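Local coordinates for UDP-N-acetylglucosamine 2-epimerase (Listeria monocytogenes, PDB 3OT5), which probably catalyses the reversible epimerisation at C2 that interconverts UDP-N-acetylglucosamine and UDP-N-acetylmannosamine, at residues 208-218 against 293-301; 313-323 against 365-375. One frame throughout, in Å; residues are numbered along the deposited sequence.

Contact 1 of 2, residues 208-218 against 293-301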
loop_
_atom_site.group_PDB
_atom_site.type_symbol
_atom_site.label_atom_id
_atom_site.label_comp_id
_atom_site.label_asym_id
_atom_site.label_seq_id
_atom_site.Cartn_x
_atom_site.Cartn_y
_atom_site.Cartn_z
ATOM N N THR A 208 2.054 12.287 2.504
ATOM C CA THR A 208 0.577 12.340 2.555
ATOM C C THR A 208 0.042 12.833 3.898
ATOM O O THR A 208 -1.014 13.477 3.954
ATOM C CB THR A 208 -0.018 10.967 2.257
ATOM O OG1 THR A 208 0.458 10.042 3.224
ATOM C CG2 THR A 208 0.389 10.490 0.863
ATOM N N VAL A 209 0.760 12.514 4.974
ATOM C CA VAL A 209 0.388 12.954 6.315
ATOM C C VAL A 209 0.822 14.397 6.457
ATOM O O VAL A 209 2.016 14.708 6.383
ATOM C CB VAL A 209 1.073 12.134 7.413
ATOM C CG1 VAL A 209 0.727 12.710 8.782
ATOM C CG2 VAL A 209 0.664 10.671 7.312
ATOM N N GLN A 210 -0.153 15.276 6.662
ATOM C CA GLN A 210 0.100 16.697 6.770
ATOM C C GLN A 210 0.525 17.129 8.161
ATOM O O GLN A 210 0.110 16.550 9.159
ATOM C CB GLN A 210 -1.159 17.469 6.398
ATOM C CG GLN A 210 -1.688 17.208 4.998
ATOM C CD GLN A 210 -2.893 18.082 4.675
ATOM O OE1 GLN A 210 -3.446 18.743 5.555
ATOM N NE2 GLN A 210 -3.291 18.100 3.412
ATOM N N LYS A 211 1.341 18.179 8.199
ATOM C CA LYS A 211 1.837 18.778 9.436
ATOM C C LYS A 211 0.674 18.972 10.413
ATOM O O LYS A 211 0.688 18.450 11.528
ATOM C CB LYS A 211 2.481 20.132 9.102
ATOM C CG LYS A 211 3.114 20.903 10.250
ATOM C CD LYS A 211 3.479 22.316 9.764
ATOM C CE LYS A 211 4.217 23.160 10.799
ATOM N NZ LYS A 211 5.621 22.705 11.031
ATOM N N ASP A 212 -0.335 19.716 9.973
ATOM C CA ASP A 212 -1.502 19.991 10.789
ATOM C C ASP A 212 -2.771 19.778 9.963
ATOM O O ASP A 212 -3.364 20.727 9.451
ATOM C CB ASP A 212 -1.433 21.421 11.334
ATOM C CG ASP A 212 -2.517 21.711 12.350
ATOM O OD1 ASP A 212 -3.476 20.909 12.470
ATOM O OD2 ASP A 212 -2.405 22.742 13.035
ATOM N N TYR A 213 -3.176 18.518 9.844
ATOM C CA TYR A 213 -4.362 18.143 9.080
ATOM C C TYR A 213 -5.640 18.744 9.667
ATOM O O TYR A 213 -5.777 18.901 10.873
ATOM C CB TYR A 213 -4.458 16.622 8.966
ATOM C CG TYR A 213 -5.660 16.112 8.210
ATOM C CD1 TYR A 213 -5.711 16.176 6.822
ATOM C CD2 TYR A 213 -6.726 15.514 8.882
ATOM C CE1 TYR A 213 -6.814 15.684 6.118
ATOM C CE2 TYR A 213 -7.828 15.008 8.190
ATOM C CZ TYR A 213 -7.871 15.098 6.814
ATOM O OH TYR A 213 -8.961 14.602 6.128
ATOM N N HIS A 214 -6.578 19.014 8.769
ATOM C CA HIS A 214 -7.847 19.678 9.048
ATOM C C HIS A 214 -9.123 18.842 8.878
ATOM O O HIS A 214 -9.462 18.464 7.764
ATOM C CB HIS A 214 -7.931 20.830 8.038
ATOM C CG HIS A 214 -7.675 20.385 6.621
ATOM N ND1 HIS A 214 -6.401 20.230 6.109
ATOM C CD2 HIS A 214 -8.524 20.008 5.632
ATOM C CE1 HIS A 214 -6.477 19.795 4.863
ATOM N NE2 HIS A 214 -7.753 19.653 4.549
ATOM N N HIS A 215 -9.831 18.559 9.967
ATOM C CA HIS A 215 -11.112 17.840 9.870
ATOM C C HIS A 215 -11.894 17.979 11.178
ATOM O O HIS A 215 -11.384 17.613 12.234
ATOM C CB HIS A 215 -10.947 16.358 9.531
ATOM C CG HIS A 215 -12.224 15.707 9.080
ATOM N ND1 HIS A 215 -13.278 15.456 9.934
ATOM C CD2 HIS A 215 -12.612 15.253 7.865
ATOM C CE1 HIS A 215 -14.262 14.886 9.261
ATOM N NE2 HIS A 215 -13.880 14.746 8.005
ATOM N N PRO A 216 -13.149 18.481 11.104
ATOM C CA PRO A 216 -14.020 18.713 12.274
ATOM C C PRO A 216 -13.964 17.628 13.349
ATOM O O PRO A 216 -13.732 17.929 14.522
ATOM C CB PRO A 216 -15.437 18.764 11.665
ATOM C CG PRO A 216 -15.287 18.340 10.229
ATOM C CD PRO A 216 -13.891 18.687 9.849
ATOM N N ILE A 217 -14.157 16.379 12.934
ATOM C CA ILE A 217 -14.146 15.235 13.847
ATOM C C ILE A 217 -12.833 15.130 14.601
ATOM O O ILE A 217 -12.804 14.838 15.797
ATOM C CB ILE A 217 -14.365 13.922 13.083
ATOM C CG1 ILE A 217 -15.722 13.938 12.368
ATOM C CG2 ILE A 217 -14.281 12.752 14.032
ATOM C CD1 ILE A 217 -15.931 12.748 11.465
ATOM N N LEU A 218 -11.743 15.341 13.883
ATOM C CA LEU A 218 -10.428 15.284 14.482
ATOM C C LEU A 218 -10.223 16.491 15.388
ATOM O O LEU A 218 -9.572 16.383 16.422
ATOM C CB LEU A 218 -9.362 15.204 13.395
ATOM C CG LEU A 218 -9.435 13.905 12.583
ATOM C CD1 LEU A 218 -8.417 13.898 11.452
ATOM C CD2 LEU A 218 -9.228 12.710 13.496
ATOM N N ILE A 293 -5.474 9.413 1.080
ATOM C CA ILE A 293 -4.735 10.505 1.720
ATOM C C ILE A 293 -5.421 11.005 2.990
ATOM O O ILE A 293 -4.777 11.131 4.032
ATOM C CB ILE A 293 -4.495 11.648 0.730
ATOM C CG1 ILE A 293 -3.586 11.143 -0.396
ATOM C CG2 ILE A 293 -3.855 12.836 1.426
ATOM C CD1 ILE A 293 -3.369 12.114 -1.495
ATOM N N ASP A 294 -6.716 11.306 2.910
ATOM C CA ASP A 294 -7.451 11.730 4.101
ATOM C C ASP A 294 -7.352 10.633 5.130
ATOM O O ASP A 294 -7.199 10.889 6.330
ATOM C CB ASP A 294 -8.918 12.005 3.785
ATOM C CG ASP A 294 -9.136 13.354 3.138
ATOM O OD1 ASP A 294 -8.732 14.371 3.741
ATOM O OD2 ASP A 294 -9.771 13.403 2.067
ATOM N N PHE A 295 -7.419 9.399 4.646
ATOM C CA PHE A 295 -7.344 8.241 5.505
ATOM C C PHE A 295 -6.016 8.178 6.252
ATOM O O PHE A 295 -5.998 7.887 7.448
ATOM C CB PHE A 295 -7.567 6.958 4.707
ATOM C CG PHE A 295 -7.696 5.750 5.570
ATOM C CD1 PHE A 295 -8.926 5.398 6.099
ATOM C CD2 PHE A 295 -6.592 4.985 5.886
ATOM C CE1 PHE A 295 -9.049 4.293 6.912
ATOM C CE2 PHE A 295 -6.706 3.884 6.703
ATOM C CZ PHE A 295 -7.931 3.534 7.218
ATOM N N HIS A 296 -4.901 8.431 5.567
ATOM C CA HIS A 296 -3.614 8.410 6.260
ATOM C C HIS A 296 -3.618 9.424 7.405
ATOM O O HIS A 296 -3.085 9.159 8.488
ATOM C CB HIS A 296 -2.414 8.691 5.339
ATOM C CG HIS A 296 -2.175 7.634 4.303
ATOM N ND1 HIS A 296 -1.629 7.912 3.068
ATOM C CD2 HIS A 296 -2.464 6.310 4.296
ATOM C CE1 HIS A 296 -1.547 6.795 2.365
ATOM N NE2 HIS A 296 -2.054 5.810 3.085
ATOM N N ASN A 297 -4.218 10.583 7.155
ATOM C CA ASN A 297 -4.301 11.639 8.160
ATOM C C ASN A 297 -5.198 11.271 9.351
ATOM O O ASN A 297 -4.908 11.656 10.487
ATOM C CB ASN A 297 -4.677 12.950 7.484
ATOM C CG ASN A 297 -3.538 13.482 6.604
ATOM O OD1 ASN A 297 -2.592 14.106 7.101
ATOM N ND2 ASN A 297 -3.647 13.265 5.300
ATOM N N PHE A 298 -6.262 10.511 9.102
ATOM C CA PHE A 298 -7.124 10.037 10.190
ATOM C C PHE A 298 -6.385 8.981 10.954
ATOM O O PHE A 298 -6.384 8.945 12.181
ATOM C CB PHE A 298 -8.442 9.455 9.671
ATOM C CG PHE A 298 -9.536 10.462 9.550
ATOM C CD1 PHE A 298 -10.545 10.500 10.505
ATOM C CD2 PHE A 298 -9.543 11.389 8.526
ATOM C CE1 PHE A 298 -11.559 11.417 10.427
ATOM C CE2 PHE A 298 -10.557 12.324 8.432
ATOM C CZ PHE A 298 -11.570 12.341 9.390
ATOM N N LEU A 299 -5.730 8.127 10.192
ATOM C CA LEU A 299 -4.966 7.032 10.724
ATOM C C LEU A 299 -3.958 7.581 11.723
ATOM O O LEU A 299 -3.830 7.064 12.837
ATOM C CB LEU A 299 -4.274 6.318 9.557
ATOM C CG LEU A 299 -3.819 4.882 9.708
ATOM C CD1 LEU A 299 -5.028 4.007 10.065
ATOM C CD2 LEU A 299 -3.170 4.418 8.426
ATOM N N ARG A 300 -3.280 8.668 11.362
ATOM C CA ARG A 300 -2.269 9.252 12.252
ATOM C C ARG A 300 -2.767 9.578 13.654
ATOM O O ARG A 300 -2.033 9.384 14.631
ATOM C CB ARG A 300 -1.636 10.508 11.644
ATOM C CG ARG A 300 -0.627 11.164 12.590
ATOM C CD ARG A 300 0.178 12.246 11.940
ATOM N NE ARG A 300 1.119 12.841 12.884
ATOM C CZ ARG A 300 2.324 12.351 13.171
ATOM N NH1 ARG A 300 3.096 12.983 14.048
ATOM N NH2 ARG A 300 2.769 11.235 12.593
ATOM N N LYS A 301 -3.998 10.081 13.761
ATOM C CA LYS A 301 -4.563 10.446 15.065
ATOM C C LYS A 301 -5.367 9.307 15.700
ATOM O O LYS A 301 -5.922 9.456 16.785
ATOM C CB LYS A 301 -5.431 11.705 14.917
ATOM C CG LYS A 301 -6.002 12.268 16.229
ATOM C CD LYS A 301 -4.903 12.572 17.261
ATOM C CE LYS A 301 -5.478 13.158 18.553
ATOM N NZ LYS A 301 -4.422 13.382 19.574
HETATM O O HOH W 1 -9.211 17.622 3.329
#
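Asn297, buried on helix 292-301, uses both ends of its amide to hold the chain as it leaves helix 200-208. Its OD1 takes the N-H of Gln210 in the carbonyl plane (2.7 Å from Gln210 N, nearly straight at 168°), while ND2 donates to Thr208 O at 3.0 Å and also to Ile293 O in its own helix. An asparagine suits this place because one short group supplies donor and acceptor together. Nearby, Thr208 OG1 and His296 ND1 share a hydrogen bond of 3.0 Å, the histidine's NE2 being bonded to Glu315, and Tyr213 OH donates to Asp294 OD1 at a doubtfully short separation.

Tyr213, its CG swung opposite the main-chain N (chi1 179°), adds to that hydroxyl a flat face for Asn297 CB, 3.4 Å from the ring centroid. Phe298 turns an edge to the face of His215, whose ND1 caps helix 216-219 through Ile217 N, and Leu218 CD1 sits over the centre of a Phe298 face.

These bonds and ring contacts fasten the linker between two Rossmann-like domains, running from helix 200-208 towards strand 225-229, consistent with the GT-B-like fold of this epimerase family.

Contact 2 of 2, residues 313-323 against 365-375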
loop_
_atom_site.group_PDB
_atom_site.type_symbol
_atom_site.label_atom_id
_atom_site.label_comp_id
_atom_site.label_asym_id
_atom_site.label_seq_id
_atom_site.Cartn_x
_atom_site.Cartn_y
_atom_site.Cartn_z
ATOM N N GLN A 313 -2.704 -2.565 6.920
ATOM C CA GLN A 313 -1.899 -3.413 7.787
ATOM C C GLN A 313 -0.426 -3.066 7.682
ATOM O O GLN A 313 0.335 -3.285 8.615
ATOM C CB GLN A 313 -2.122 -4.893 7.437
ATOM C CG GLN A 313 -3.557 -5.365 7.745
ATOM C CD GLN A 313 -3.874 -6.724 7.166
ATOM O OE1 GLN A 313 -3.157 -7.691 7.390
ATOM N NE2 GLN A 313 -4.979 -6.806 6.435
ATOM N N GLU A 314 -0.020 -2.499 6.553
ATOM C CA GLU A 314 1.376 -2.141 6.384
ATOM C C GLU A 314 1.654 -0.684 6.687
ATOM O O GLU A 314 2.755 -0.348 7.108
ATOM C CB GLU A 314 1.820 -2.464 4.970
ATOM C CG GLU A 314 1.618 -3.927 4.639
ATOM C CD GLU A 314 2.120 -4.307 3.262
ATOM O OE1 GLU A 314 1.708 -5.386 2.781
ATOM O OE2 GLU A 314 2.915 -3.537 2.669
ATOM N N GLU A 315 0.644 0.161 6.482
ATOM C CA GLU A 315 0.744 1.606 6.682
ATOM C C GLU A 315 0.463 2.063 8.097
ATOM O O GLU A 315 1.190 2.895 8.626
ATOM C CB GLU A 315 -0.197 2.327 5.711
ATOM C CG GLU A 315 0.209 2.127 4.266
ATOM C CD GLU A 315 -0.848 2.582 3.257
ATOM O OE1 GLU A 315 -0.692 2.246 2.083
ATOM O OE2 GLU A 315 -1.835 3.234 3.635
ATOM N N ALA A 316 -0.572 1.510 8.716
ATOM C CA ALA A 316 -0.951 1.891 10.074
ATOM C C ALA A 316 0.194 1.751 11.077
ATOM O O ALA A 316 0.412 2.656 11.890
ATOM C CB ALA A 316 -2.160 1.099 10.533
ATOM N N PRO A 317 0.923 0.621 11.038
ATOM C CA PRO A 317 2.046 0.465 11.949
ATOM C C PRO A 317 3.153 1.472 11.638
ATOM O O PRO A 317 4.009 1.730 12.486
ATOM C CB PRO A 317 2.492 -0.969 11.703
ATOM C CG PRO A 317 1.283 -1.640 11.215
ATOM C CD PRO A 317 0.618 -0.642 10.350
ATOM N N GLY A 318 3.142 2.019 10.424
ATOM C CA GLY A 318 4.093 3.057 10.025
ATOM C C GLY A 318 3.792 4.313 10.841
ATOM O O GLY A 318 4.665 5.149 11.052
ATOM N N MET A 319 2.538 4.442 11.280
ATOM C CA MET A 319 2.092 5.563 12.115
ATOM C C MET A 319 2.154 5.145 13.583
ATOM O O MET A 319 1.918 5.948 14.472
ATOM C CB MET A 319 0.637 5.908 11.807
ATOM C CG MET A 319 0.300 6.217 10.327
ATOM S SD MET A 319 0.808 7.848 9.794
ATOM C CE MET A 319 2.558 7.769 10.093
ATOM N N GLY A 320 2.454 3.872 13.822
ATOM C CA GLY A 320 2.490 3.321 15.169
ATOM C C GLY A 320 1.076 3.053 15.669
ATOM O O GLY A 320 0.833 3.057 16.873
ATOM N N VAL A 321 0.139 2.813 14.746
ATOM C CA VAL A 321 -1.252 2.540 15.116
ATOM C C VAL A 321 -1.519 1.041 15.159
ATOM O O VAL A 321 -1.364 0.361 14.162
ATOM C CB VAL A 321 -2.256 3.199 14.126
ATOM C CG1 VAL A 321 -3.701 2.919 14.545
ATOM C CG2 VAL A 321 -2.006 4.711 14.042
ATOM N N PRO A 322 -1.889 0.510 16.339
ATOM C CA PRO A 322 -2.203 -0.905 16.441
ATOM C C PRO A 322 -3.333 -1.260 15.487
ATOM O O PRO A 322 -4.310 -0.501 15.380
ATOM C CB PRO A 322 -2.688 -1.048 17.890
ATOM C CG PRO A 322 -1.982 -0.001 18.621
ATOM C CD PRO A 322 -1.916 1.164 17.659
ATOM N N VAL A 323 -3.209 -2.403 14.813
ATOM C CA VAL A 323 -4.223 -2.846 13.872
ATOM C C VAL A 323 -4.882 -4.177 14.263
ATOM O O VAL A 323 -4.200 -5.160 14.533
ATOM C CB VAL A 323 -3.614 -3.007 12.449
ATOM C CG1 VAL A 323 -4.652 -3.495 11.476
ATOM C CG2 VAL A 323 -2.999 -1.698 11.966
ATOM N N HIS A 365 -1.017 -1.606 24.283
ATOM C CA HIS A 365 -1.103 -0.657 23.202
ATOM C C HIS A 365 0.293 -0.260 22.731
ATOM O O HIS A 365 0.625 -0.407 21.557
ATOM C CB HIS A 365 -1.900 0.578 23.637
ATOM C CG HIS A 365 -2.293 1.459 22.499
ATOM N ND1 HIS A 365 -1.493 2.479 22.030
ATOM C CD2 HIS A 365 -3.392 1.447 21.709
ATOM C CE1 HIS A 365 -2.091 3.069 21.013
ATOM N NE2 HIS A 365 -3.245 2.462 20.798
ATOM N N ASP A 366 1.115 0.227 23.653
ATOM C CA ASP A 366 2.472 0.634 23.310
ATOM C C ASP A 366 3.307 -0.549 22.810
ATOM O O ASP A 366 4.256 -0.362 22.044
ATOM C CB ASP A 366 3.143 1.350 24.485
ATOM C CG ASP A 366 2.525 2.713 24.758
ATOM O OD1 ASP A 366 1.693 3.171 23.934
ATOM O OD2 ASP A 366 2.880 3.334 25.780
ATOM N N LYS A 367 2.952 -1.757 23.252
ATOM C CA LYS A 367 3.637 -2.958 22.800
ATOM C C LYS A 367 3.466 -3.042 21.286
ATOM O O LYS A 367 4.427 -3.277 20.551
ATOM C CB LYS A 367 3.044 -4.192 23.465
ATOM C CG LYS A 367 3.706 -5.498 23.066
ATOM C CD LYS A 367 3.131 -6.702 23.823
ATOM C CE LYS A 367 3.324 -6.582 25.328
ATOM N NZ LYS A 367 2.880 -7.800 26.063
ATOM N N MET A 368 2.240 -2.845 20.817
ATOM C CA MET A 368 1.982 -2.876 19.381
ATOM C C MET A 368 2.450 -1.577 18.735
ATOM O O MET A 368 3.026 -1.587 17.644
ATOM C CB MET A 368 0.504 -3.076 19.097
ATOM C CG MET A 368 -0.055 -4.389 19.608
ATOM S SD MET A 368 -1.781 -4.577 19.122
ATOM C CE MET A 368 -1.637 -4.583 17.340
ATOM N N ALA A 369 2.207 -0.465 19.425
ATOM C CA ALA A 369 2.572 0.860 18.940
ATOM C C ALA A 369 4.068 1.006 18.682
ATOM O O ALA A 369 4.473 1.731 17.766
ATOM C CB ALA A 369 2.096 1.923 19.915
ATOM N N GLN A 370 4.892 0.325 19.474
ATOM C CA GLN A 370 6.337 0.413 19.284
ATOM C C GLN A 370 6.951 -0.787 18.551
ATOM O O GLN A 370 8.130 -0.747 18.214
ATOM C CB GLN A 370 7.068 0.686 20.609
ATOM C CG GLN A 370 6.740 2.057 21.191
ATOM C CD GLN A 370 7.625 2.438 22.367
ATOM O OE1 GLN A 370 8.706 1.870 22.567
ATOM N NE2 GLN A 370 7.186 3.431 23.133
ATOM N N ALA A 371 6.163 -1.832 18.297
ATOM C CA ALA A 371 6.661 -3.004 17.567
ATOM C C ALA A 371 7.161 -2.569 16.189
ATOM O O ALA A 371 6.516 -1.753 15.522
ATOM C CB ALA A 371 5.574 -4.049 17.422
ATOM N N ALA A 372 8.309 -3.110 15.777
ATOM C CA ALA A 372 8.924 -2.772 14.494
ATOM C C ALA A 372 8.075 -3.188 13.292
ATOM O O ALA A 372 7.722 -4.355 13.139
ATOM C CB ALA A 372 10.331 -3.398 14.385
ATOM N N ASN A 373 7.770 -2.231 12.428
ATOM C CA ASN A 373 6.969 -2.531 11.243
ATOM C C ASN A 373 7.793 -3.386 10.303
ATOM O O ASN A 373 8.790 -2.921 9.751
ATOM C CB ASN A 373 6.518 -1.250 10.544
ATOM C CG ASN A 373 5.507 -1.512 9.423
ATOM O OD1 ASN A 373 5.077 -2.653 9.190
ATOM N ND2 ASN A 373 5.119 -0.449 8.737
ATOM N N PRO A 374 7.384 -4.647 10.106
ATOM C CA PRO A 374 8.160 -5.521 9.236
ATOM C C PRO A 374 8.034 -5.197 7.762
ATOM O O PRO A 374 8.780 -5.741 6.961
ATOM C CB PRO A 374 7.549 -6.897 9.504
ATOM C CG PRO A 374 6.161 -6.617 9.863
ATOM C CD PRO A 374 6.170 -5.318 10.603
ATOM N N TYR A 375 7.108 -4.314 7.403
ATOM C CA TYR A 375 6.887 -3.978 5.991
ATOM C C TYR A 375 7.656 -2.749 5.512
ATOM O O TYR A 375 7.578 -2.392 4.328
ATOM C CB TYR A 375 5.396 -3.834 5.722
ATOM C CG TYR A 375 4.663 -5.107 6.068
ATOM C CD1 TYR A 375 4.738 -6.212 5.230
ATOM C CD2 TYR A 375 3.923 -5.215 7.231
ATOM C CE1 TYR A 375 4.099 -7.386 5.542
ATOM C CE2 TYR A 375 3.262 -6.396 7.553
ATOM C CZ TYR A 375 3.358 -7.476 6.700
ATOM O OH TYR A 375 2.729 -8.657 6.995
HETATM O O HOH W 2 2.808 -4.099 9.994
HETATM O O HOH W 3 5.530 0.422 14.102
#
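Glu314 and Tyr375 lie one across the other, with the carboxylate and ring planes 11° apart. The methylene of Glu314 does the closest touching, CG standing over one face of the ring towards its rim, 3.6 Å from Tyr375 CG. A glutamate suits the place because its CH2 groups can pack on an aromatic face while the carboxylate reaches polar partners beyond, here Arg332 and Asn199; the Tyr375 hydroxyl is held by Glu334 and Gly335.

Next to this pair, Asn373 turns to the backbone a short amide that can donate and accept at once. CG is anti to the backbone N (chi1 -171°), which carries ND2 to Glu314 O, 2.9 Å away and close to the amide plane. Asn373 OD1 accepts from Tyr375 N, closing an Asx turn, although this donor sits above the carbonyl plane. A water joins the same OD1 to Gln313 O, and the compact ring of Pro317 packs CB 3.8 Å from Asn373 CG.

The contact ties the turn after helix 310-315, in the second Rossmann-like domain, to the chain leaving helix 362-370. That exit also meets the first domain: Asn373 and Tyr375 touch Ile202 of helix 200-208, consistent with the C-terminal return of a GT-B-like fold.

At the other end the proline ring of Pro322 crosses His365 at about a right angle, setting CG over an imidazole face 3.7 Å from its centroid; His365 also stacks with Tyr303 and bonds to its carbonyl oxygen through NE2. Met368, bent at its last torsion (chi3 62°), brings CE to 3.7 Å from Pro322 CB, its flexible thioether following the rigid ring. Between the two ends, Gly320, at a positive phi that favours glycine, lets the backbones approach until its O lies 3.5 Å from Ala369 CA.

Contacts 1 and 2 have centres 17 Å apart but touch directly, for helix 292-301 packs on the 313-323 segment. His296 connects them: with ND1 used in contact 1, its NE2 lies 2.6 Å from Glu315 OE2, a probable hydrogen bond. Apolar packing runs alongside, with Leu299 CD2 3.7 Å from Ala316 CA and Val209 CG2 3.8 Å from Met319 SD. Both contacts involve chain passing between the domains, 208-218 going out and 365-375 coming back. In relatives the substrate lies in the cleft between those domains. A bound triethylene glycol, probably from the crystallisation liquor, has its nearest atoms about 3 Å from the Arg300 side chain and about 5 Å from Gly318.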